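Local coordinates for hypothetical protein (Neisseria meningitidis Z2491, PDB 2F46) that is a putative phosphatase with a nonclassical, eukaryotic-like phosphatase scaffold, and probably hydrolyses phosphate esters, at residues 24-29 with 114-119; 45-50 with 96-101. All coordinates share one frame; numbering follows the deposited sequence. Where two conformers were deposited one is given.

How the contacts relate
From the N terminus, the chain first lays down the edge hairpin of strands 18-21 and 24-27. The second of these strands meets helix residues 114-119, so contact 1 closes the longer loop. Within that loop the chain runs through strand 45-48 and returns to it with the end of helix 88-99, which makes contact 2. The two contacts therefore nest and do not cross. Both set a helix against one face of the same mixed sheet, with their centres about 10 Å apart. They meet directly where Q29 OE1 lies 2.8 Å from R50 NH1, probably a hydrogen bond, and N49 packs on C115 and L118.

Contact 1: 24-29 with 114-119; sequences LYISPQ and RCSLLW
I26 reaches from strand 24-27 onto the first turn of helix 113-125. Its CB points toward the helix and carries two branches. CG2 packs on CB of C115 at 3.8 Å. The other branch starts at CG1, which is wedged between backbone N and carbonyl carbon (chi1 64°). This turns the extended end of the chain, CD1, to the S116 side of C115. CD1 lies only 2.9 Å from S116 OG, but S116 was deposited in two conformers, so this close approach is doubtful. S116 OG is hydrogen-bonded to the carbonyl of G112, one turn earlier.

L24 points the same way. Its CD2 meets CD1 of the W119 indole at 3.8 Å, coming at the ring obliquely. W119 NE1 is hydrogen-bonded to D21.

The strand and helix segments run roughly antiparallel, at 144°, with 8.8 Å between their axes at closest approach. Helix 113-125 directly follows strand 105-108 and packs on the sheet of the phosphatase-like domain. There strand 24-27 lies between strands 18-21 and 105-108, with L20 of the first touching I26, S116 and W119, A107 of the second touching C115, and I98 of helix 88-99 packing against L24.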
ATOM      1  N   LEU A  24      -7.953  -4.861  -0.932  1.00 12.87           N
ATOM      2  CA  LEU A  24      -6.642  -4.254  -0.683  1.00 11.56           C
ATOM      3  C   LEU A  24      -5.986  -4.735   0.624  1.00  9.36           C
ATOM      4  O   LEU A  24      -6.539  -4.514   1.712  1.00 11.76           O
ATOM      5  CB  LEU A  24      -6.802  -2.756  -0.626  1.00  9.79           C
ATOM      6  CG  LEU A  24      -5.507  -1.958  -0.372  1.00 10.74           C
ATOM      7  CD1 LEU A  24      -4.492  -2.183  -1.501  1.00 10.69           C
ATOM      8  CD2 LEU A  24      -5.765  -0.471  -0.199  1.00 12.46           C
ATOM      9  N   TYR A  25      -4.859  -5.396   0.506  1.00  9.16           N
ATOM     10  CA  TYR A  25      -3.941  -5.709   1.626  1.00  8.57           C
ATOM     11  C   TYR A  25      -2.790  -4.712   1.601  1.00  9.66           C
ATOM     12  O   TYR A  25      -2.412  -4.194   0.525  1.00  9.76           O
ATOM     13  CB  TYR A  25      -3.341  -7.073   1.445  1.00 10.21           C
ATOM     14  CG  TYR A  25      -4.303  -8.234   1.565  1.00 15.17           C
ATOM     15  CD1 TYR A  25      -5.112  -8.594   0.517  1.00 15.54           C
ATOM     16  CD2 TYR A  25      -4.413  -8.939   2.753  1.00 15.84           C
ATOM     17  CE1 TYR A  25      -6.006  -9.655   0.628  1.00 17.58           C
ATOM     18  CE2 TYR A  25      -5.303 -10.008   2.875  1.00 17.94           C
ATOM     19  CZ  TYR A  25      -6.089 -10.347   1.806  1.00 22.74           C
ATOM     20  OH  TYR A  25      -6.972 -11.407   1.882  1.00 21.41           O
ATOM     21  N   ILE A  26      -2.256  -4.407   2.782  1.00  9.23           N
ATOM     22  CA  ILE A  26      -1.020  -3.615   2.875  1.00  9.68           C
ATOM     23  C   ILE A  26       0.040  -4.418   3.652  1.00 10.64           C
ATOM     24  O   ILE A  26      -0.253  -5.423   4.310  1.00 11.49           O
ATOM     25  CB  ILE A  26      -1.246  -2.266   3.514  1.00 10.45           C
ATOM     26  CG1 ILE A  26      -1.698  -2.382   4.984  1.00 12.94           C
ATOM     27  CG2 ILE A  26      -2.181  -1.441   2.662  1.00 10.42           C
ATOM     28  CD1 ILE A  26      -1.791  -1.101   5.699  1.00 22.42           C
ATOM     29  N   SER A  27       1.279  -4.014   3.523  1.00  9.36           N
ATOM     30  CA  SER A  27       2.382  -4.691   4.199  1.00  8.87           C
ATOM     31  C   SER A  27       3.583  -3.774   4.315  1.00 11.03           C
ATOM     32  O   SER A  27       3.753  -2.838   3.494  1.00 10.04           O
ATOM     33  CB  SER A  27       2.788  -5.906   3.387  1.00 13.19           C
ATOM     34  OG  SER A  27       3.956  -6.561   3.836  1.00 14.06           O
ATOM     35  N   PRO A  28       4.480  -4.052   5.277  1.00  9.99           N
ATOM     36  CA  PRO A  28       5.812  -3.547   5.263  1.00 10.77           C
ATOM     37  C   PRO A  28       6.633  -4.166   4.148  1.00  9.99           C
ATOM     38  O   PRO A  28       6.143  -5.005   3.346  1.00 10.87           O
ATOM     39  CB  PRO A  28       6.377  -3.957   6.632  1.00 12.56           C
ATOM     40  CG  PRO A  28       5.527  -4.996   7.095  1.00 15.51           C
ATOM     41  CD  PRO A  28       4.228  -4.920   6.434  1.00 12.88           C
ATOM     42  N   GLN A  29       7.899  -3.801   4.050  1.00 10.77           N
ATOM     43  CA  GLN A  29       8.731  -4.215   2.922  1.00 11.25           C
ATOM     44  C   GLN A  29       8.698  -5.707   2.646  1.00 12.94           C
ATOM     45  O   GLN A  29       8.952  -6.515   3.554  1.00 14.85           O
ATOM     46  CB  GLN A  29      10.172  -3.799   3.171  1.00 11.74           C
ATOM     47  CG  GLN A  29      11.155  -4.228   2.154  1.00 12.67           C
ATOM     48  CD  GLN A  29      10.947  -3.575   0.817  1.00 13.25           C
ATOM     49  OE1 GLN A  29      10.797  -2.334   0.744  1.00 12.35           O
ATOM     50  NE2 GLN A  29      10.945  -4.370  -0.264  1.00 13.92           N
ATOM     51  N   ARG A 114       2.791   4.600   3.823  1.00  8.90           N
ATOM     52  CA  ARG A 114       2.463   5.365   2.602  1.00  7.61           C
ATOM     53  C   ARG A 114       1.241   4.827   1.895  1.00  7.93           C
ATOM     54  O   ARG A 114       0.401   5.634   1.427  1.00  7.44           O
ATOM     55  CB  ARG A 114       3.657   5.418   1.663  1.00  7.47           C
ATOM     56  CG  ARG A 114       4.748   6.340   2.168  1.00  7.21           C
ATOM     57  CD  ARG A 114       6.087   6.112   1.424  1.00  9.46           C
ATOM     58  NE  ARG A 114       6.924   5.184   2.170  1.00  9.81           N
ATOM     59  CZ  ARG A 114       8.233   5.080   1.986  1.00 10.90           C
ATOM     60  NH1 ARG A 114       8.843   5.778   1.054  1.00  9.38           N
ATOM     61  NH2 ARG A 114       8.933   4.279   2.777  1.00 12.71           N
ATOM     62  N   CYS A 115       1.105   3.499   1.830  0.70  6.88           N
ATOM     63  CA  CYS A 115      -0.067   2.854   1.240  0.70  5.57           C
ATOM     64  C   CYS A 115      -1.335   3.310   1.978  0.70  5.47           C
ATOM     65  O   CYS A 115      -2.344   3.736   1.390  0.70  5.86           O
ATOM     66  CB  CYS A 115       0.082   1.333   1.266  0.70  7.22           C
ATOM     67  SG  CYS A 115       1.757   0.729   0.787  0.70  6.15           S
ATOM     68  N   SER A 116      -1.230   3.259   3.308  0.80  8.04           N
ATOM     69  CA  SER A 116      -2.368   3.585   4.145  0.80  6.05           C
ATOM     70  C   SER A 116      -2.747   5.054   3.996  0.80  8.29           C
ATOM     71  O   SER A 116      -3.926   5.424   4.044  0.80  8.95           O
ATOM     72  CB  SER A 116      -2.080   3.207   5.593  0.80  7.06           C
ATOM     73  OG  SER A 116      -1.798   1.829   5.732  0.80 10.17           O
ATOM     74  N   LEU A 117      -1.763   5.918   3.806  1.00  8.12           N
ATOM     75  CA  LEU A 117      -2.057   7.331   3.558  1.00  9.05           C
ATOM     76  C   LEU A 117      -2.678   7.572   2.185  1.00  8.55           C
ATOM     77  O   LEU A 117      -3.610   8.391   2.040  1.00 10.69           O
ATOM     78  CB  LEU A 117      -0.808   8.163   3.678  1.00 10.49           C
ATOM     79  CG  LEU A 117      -0.312   8.433   5.074  1.00  9.14           C
ATOM     80  CD1 LEU A 117       1.030   9.077   5.034  1.00 12.35           C
ATOM     81  CD2 LEU A 117      -1.247   9.344   5.818  1.00 10.52           C
ATOM     82  N   LEU A 118      -2.177   6.927   1.151  1.00  8.48           N
ATOM     83  CA  LEU A 118      -2.767   7.094  -0.166  1.00  9.73           C
ATOM     84  C   LEU A 118      -4.241   6.672  -0.139  1.00 11.01           C
ATOM     85  O   LEU A 118      -5.108   7.369  -0.704  1.00 12.17           O
ATOM     86  CB  LEU A 118      -1.973   6.308  -1.212  1.00  8.98           C
ATOM     87  CG  LEU A 118      -0.575   6.887  -1.476  1.00  7.78           C
ATOM     88  CD1 LEU A 118       0.255   5.863  -2.216  1.00 10.36           C
ATOM     89  CD2 LEU A 118      -0.638   8.196  -2.272  1.00  7.69           C
ATOM     90  N   TRP A 119      -4.522   5.540   0.506  1.00  8.78           N
ATOM     91  CA  TRP A 119      -5.889   5.042   0.726  1.00  8.57           C
ATOM     92  C   TRP A 119      -6.658   6.051   1.547  1.00 12.12           C
ATOM     93  O   TRP A 119      -7.753   6.507   1.171  1.00 12.58           O
ATOM     94  CB  TRP A 119      -5.844   3.691   1.433  1.00 10.02           C
ATOM     95  CG  TRP A 119      -7.136   3.136   1.818  1.00 10.27           C
ATOM     96  CD1 TRP A 119      -7.944   2.356   1.052  1.00 13.94           C
ATOM     97  CD2 TRP A 119      -7.757   3.256   3.081  1.00 11.37           C
ATOM     98  NE1 TRP A 119      -9.086   2.037   1.763  1.00 14.77           N
ATOM     99  CE2 TRP A 119      -8.988   2.575   3.015  1.00 14.94           C
ATOM    100  CE3 TRP A 119      -7.403   3.913   4.268  1.00 12.68           C
ATOM    101  CZ2 TRP A 119      -9.851   2.496   4.089  1.00 16.30           C
ATOM    102  CZ3 TRP A 119      -8.262   3.819   5.349  1.00 12.45           C
ATOM    103  CH2 TRP A 119      -9.484   3.151   5.237  1.00 14.89           C
TER

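Contact 2: 45-50 with 96-101; sequences TIICNR and QLIGQA. Unlike the reference sequence in segment 45-50: I46 (reference Val).
I47 and T45 of strand 45-48 meet the last turn of helix 88-99 and the residue A101 just beyond it. Helix 88-99 packs here on a central strand of the phosphatase-like domain's sheet and leads into strand 105-108. Most of the contact is apolar. I47 does its touching with CD1 alone. Its chain is extended at chi2 (171°), which carries CD1 out toward the helix. There it lies 4.0 Å from L97 CB and equally 4.0 Å from I98 CG1. The I47 side chain crosses that of I98 at about a right angle and runs at a slant to that of L97. I47 also packs on V105 of the adjacent strand 105-108.

The second touch is between a methyl and a threonine. A101 CB points toward the strand. It sits 3.6 Å from T45 OG1 and 4.0 Å from T45 CG2, so it faces both branches. T45 holds OG1 beside its backbone N (chi1 -53°), and that hydroxyl is hydrogen-bonded to the carbonyl of E102, the residue after A101.

Backbone bonds run within the helix side. Q100 N bonds to Q96 O at 3.0 Å, and A101 N bonds to I98 O at 3.1 Å.

The two segments meet by van der Waals packing without a bond between them. A directional link lies one residue further on, at E102, where the hydroxyl of T45 ties the strand to the loop leading into strand 105-108.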
ATOM      1  N   THR A  45      -2.279  -8.431  -7.847  1.00  9.28           N
ATOM      2  CA  THR A  45      -1.630  -7.160  -8.193  1.00  9.47           C
ATOM      3  C   THR A  45      -0.810  -6.660  -7.017  1.00  9.22           C
ATOM      4  O   THR A  45      -1.262  -6.693  -5.876  1.00  9.40           O
ATOM      5  CB  THR A  45      -2.664  -6.084  -8.519  1.00 10.51           C
ATOM      6  OG1 THR A  45      -3.559  -6.596  -9.513  1.00 11.76           O
ATOM      7  CG2 THR A  45      -2.021  -4.784  -8.995  1.00  9.71           C
ATOM      8  N   ILE A  46       0.421  -6.226  -7.311  1.00  8.76           N
ATOM      9  CA  ILE A  46       1.359  -5.653  -6.349  0.50  8.04           C
ATOM     10  C   ILE A  46       1.580  -4.201  -6.717  1.00  8.64           C
ATOM     11  O   ILE A  46       1.919  -3.901  -7.869  1.00  9.42           O
ATOM     12  CB  ILE A  46       2.731  -6.374  -6.384  0.50  8.99           C
ATOM     13  CG1 ILE A  46       2.617  -7.753  -5.722  0.50 12.10           C
ATOM     14  CG2 ILE A  46       3.862  -5.530  -5.758  0.50 11.34           C
ATOM     15  CD1 ILE A  46       2.610  -7.741  -4.216  0.50 11.93           C
ATOM     16  N   ILE A  47       1.417  -3.320  -5.735  1.00  7.92           N
ATOM     17  CA  ILE A  47       1.772  -1.906  -5.837  1.00  7.56           C
ATOM     18  C   ILE A  47       2.881  -1.620  -4.808  1.00  8.22           C
ATOM     19  O   ILE A  47       2.731  -1.899  -3.603  1.00  8.85           O
ATOM     20  CB  ILE A  47       0.616  -0.942  -5.551  1.00  9.69           C
ATOM     21  CG1 ILE A  47      -0.526  -1.192  -6.544  1.00 10.23           C
ATOM     22  CG2 ILE A  47       1.080   0.497  -5.701  1.00  9.43           C
ATOM     23  CD1 ILE A  47      -1.833  -0.467  -6.252  1.00  9.50           C
ATOM     24  N   CYS A  48       4.017  -1.108  -5.262  1.00  8.22           N
ATOM     25  CA  CYS A  48       5.088  -0.679  -4.418  1.00  8.74           C
ATOM     26  C   CYS A  48       5.123   0.799  -4.332  1.00  8.69           C
ATOM     27  O   CYS A  48       5.275   1.478  -5.372  1.00  9.49           O
ATOM     28  CB  CYS A  48       6.417  -1.149  -4.951  1.00  8.84           C
ATOM     29  SG  CYS A  48       7.856  -0.539  -4.107  1.00 11.36           S
ATOM     30  N   ASN A  49       4.972   1.296  -3.110  1.00  7.12           N
ATOM     31  CA  ASN A  49       4.948   2.751  -2.880  1.00  7.06           C
ATOM     32  C   ASN A  49       6.228   3.345  -2.319  1.00 10.18           C
ATOM     33  O   ASN A  49       6.231   4.433  -1.775  1.00 10.73           O
ATOM     34  CB  ASN A  49       3.728   3.175  -2.019  1.00  8.53           C
ATOM     35  CG  ASN A  49       2.398   2.947  -2.702  1.00  8.89           C
ATOM     36  OD1 ASN A  49       1.509   2.257  -2.165  1.00  8.65           O
ATOM     37  ND2 ASN A  49       2.193   3.577  -3.877  1.00  8.22           N
ATOM     38  N   ARG A  50       7.307   2.558  -2.442  1.00 10.35           N
ATOM     39  CA  ARG A  50       8.613   2.864  -1.872  1.00 11.91           C
ATOM     40  C   ARG A  50       9.605   3.118  -2.984  1.00 11.48           C
ATOM     41  O   ARG A  50       9.793   2.247  -3.830  1.00 11.18           O
ATOM     42  CB  ARG A  50       9.132   1.694  -1.007  1.00 11.54           C
ATOM     43  CG  ARG A  50      10.266   2.095  -0.120  1.00 16.31           C
ATOM     44  CD  ARG A  50      10.721   0.931   0.713  1.00 12.24           C
ATOM     45  NE  ARG A  50      11.653   1.416   1.684  1.00 13.95           N
ATOM     46  CZ  ARG A  50      12.299   0.666   2.556  1.00 17.75           C
ATOM     47  NH1 ARG A  50      12.160  -0.646   2.566  1.00 15.72           N
ATOM     48  NH2 ARG A  50      13.095   1.255   3.426  1.00 17.75           N
ATOM     49  N   GLN A  96      -6.783   4.896  -8.983  1.00 12.24           N
ATOM     50  CA  GLN A  96      -6.931   4.382 -10.341  1.00 16.15           C
ATOM     51  C   GLN A  96      -6.258   3.041 -10.524  1.00 14.79           C
ATOM     52  O   GLN A  96      -6.837   2.136 -11.158  1.00 17.00           O
ATOM     53  CB  GLN A  96      -6.371   5.362 -11.370  1.00 15.93           C
ATOM     54  CG  GLN A  96      -7.198   6.630 -11.515  1.00 23.60           C
ATOM     55  CD  GLN A  96      -6.755   7.524 -12.698  1.00 29.91           C
ATOM     56  OE1 GLN A  96      -6.376   7.012 -13.767  1.00 48.59           O
ATOM     57  NE2 GLN A  96      -6.840   8.854 -12.523  1.00 33.89           N
ATOM     58  N   LEU A  97      -5.048   2.882  -9.987  1.00 14.69           N
ATOM     59  CA  LEU A  97      -4.359   1.601 -10.110  1.00 13.87           C
ATOM     60  C   LEU A  97      -5.185   0.507  -9.481  1.00 15.07           C
ATOM     61  O   LEU A  97      -5.367  -0.549 -10.097  1.00 15.33           O
ATOM     62  CB  LEU A  97      -2.983   1.651  -9.452  1.00 11.97           C
ATOM     63  CG  LEU A  97      -1.922   2.470 -10.156  1.00 12.82           C
ATOM     64  CD1 LEU A  97      -0.689   2.600  -9.244  1.00 13.75           C
ATOM     65  CD2 LEU A  97      -1.565   1.886 -11.510  1.00 18.11           C
ATOM     66  N   ILE A  98      -5.749   0.761  -8.306  1.00 12.18           N
ATOM     67  CA  ILE A  98      -6.636  -0.218  -7.685  1.00 14.97           C
ATOM     68  C   ILE A  98      -7.903  -0.415  -8.533  1.00 16.75           C
ATOM     69  O   ILE A  98      -8.352  -1.547  -8.726  1.00 18.37           O
ATOM     70  CB  ILE A  98      -6.966   0.176  -6.238  1.00 18.30           C
ATOM     71  CG1 ILE A  98      -5.689   0.060  -5.371  1.00 16.55           C
ATOM     72  CG2 ILE A  98      -8.153  -0.678  -5.682  1.00 17.95           C
ATOM     73  CD1 ILE A  98      -5.804   0.703  -4.027  1.00 17.92           C
ATOM     74  N   GLY A  99      -8.481   0.658  -9.049  1.00 17.52           N
ATOM     75  CA  GLY A  99      -9.731   0.514  -9.791  1.00 20.93           C
ATOM     76  C   GLY A  99      -9.622  -0.371 -11.007  1.00 21.95           C
ATOM     77  O   GLY A  99     -10.589  -1.061 -11.358  1.00 25.40           O
ATOM     78  N   GLN A 100      -8.450  -0.378 -11.619  1.00 17.81           N
ATOM     79  CA  GLN A 100      -8.230  -1.080 -12.872  1.00 19.83           C
ATOM     80  C   GLN A 100      -7.489  -2.391 -12.660  1.00 18.55           C
ATOM     81  O   GLN A 100      -7.140  -3.077 -13.624  1.00 21.27           O
ATOM     82  CB  GLN A 100      -7.441  -0.190 -13.822  1.00 22.47           C
ATOM     83  CG  GLN A 100      -8.098   1.136 -14.144  1.00 29.03           C
ATOM     84  N   ALA A 101      -7.213  -2.730 -11.406  1.00 17.26           N
ATOM     85  CA  ALA A 101      -6.417  -3.916 -11.074  1.00 14.32           C
ATOM     86  C   ALA A 101      -7.232  -5.203 -11.012  1.00 12.85           C
ATOM     87  O   ALA A 101      -8.441  -5.175 -10.748  1.00 15.07           O
ATOM     88  CB  ALA A 101      -5.774  -3.707  -9.701  1.00 13.50           C
TER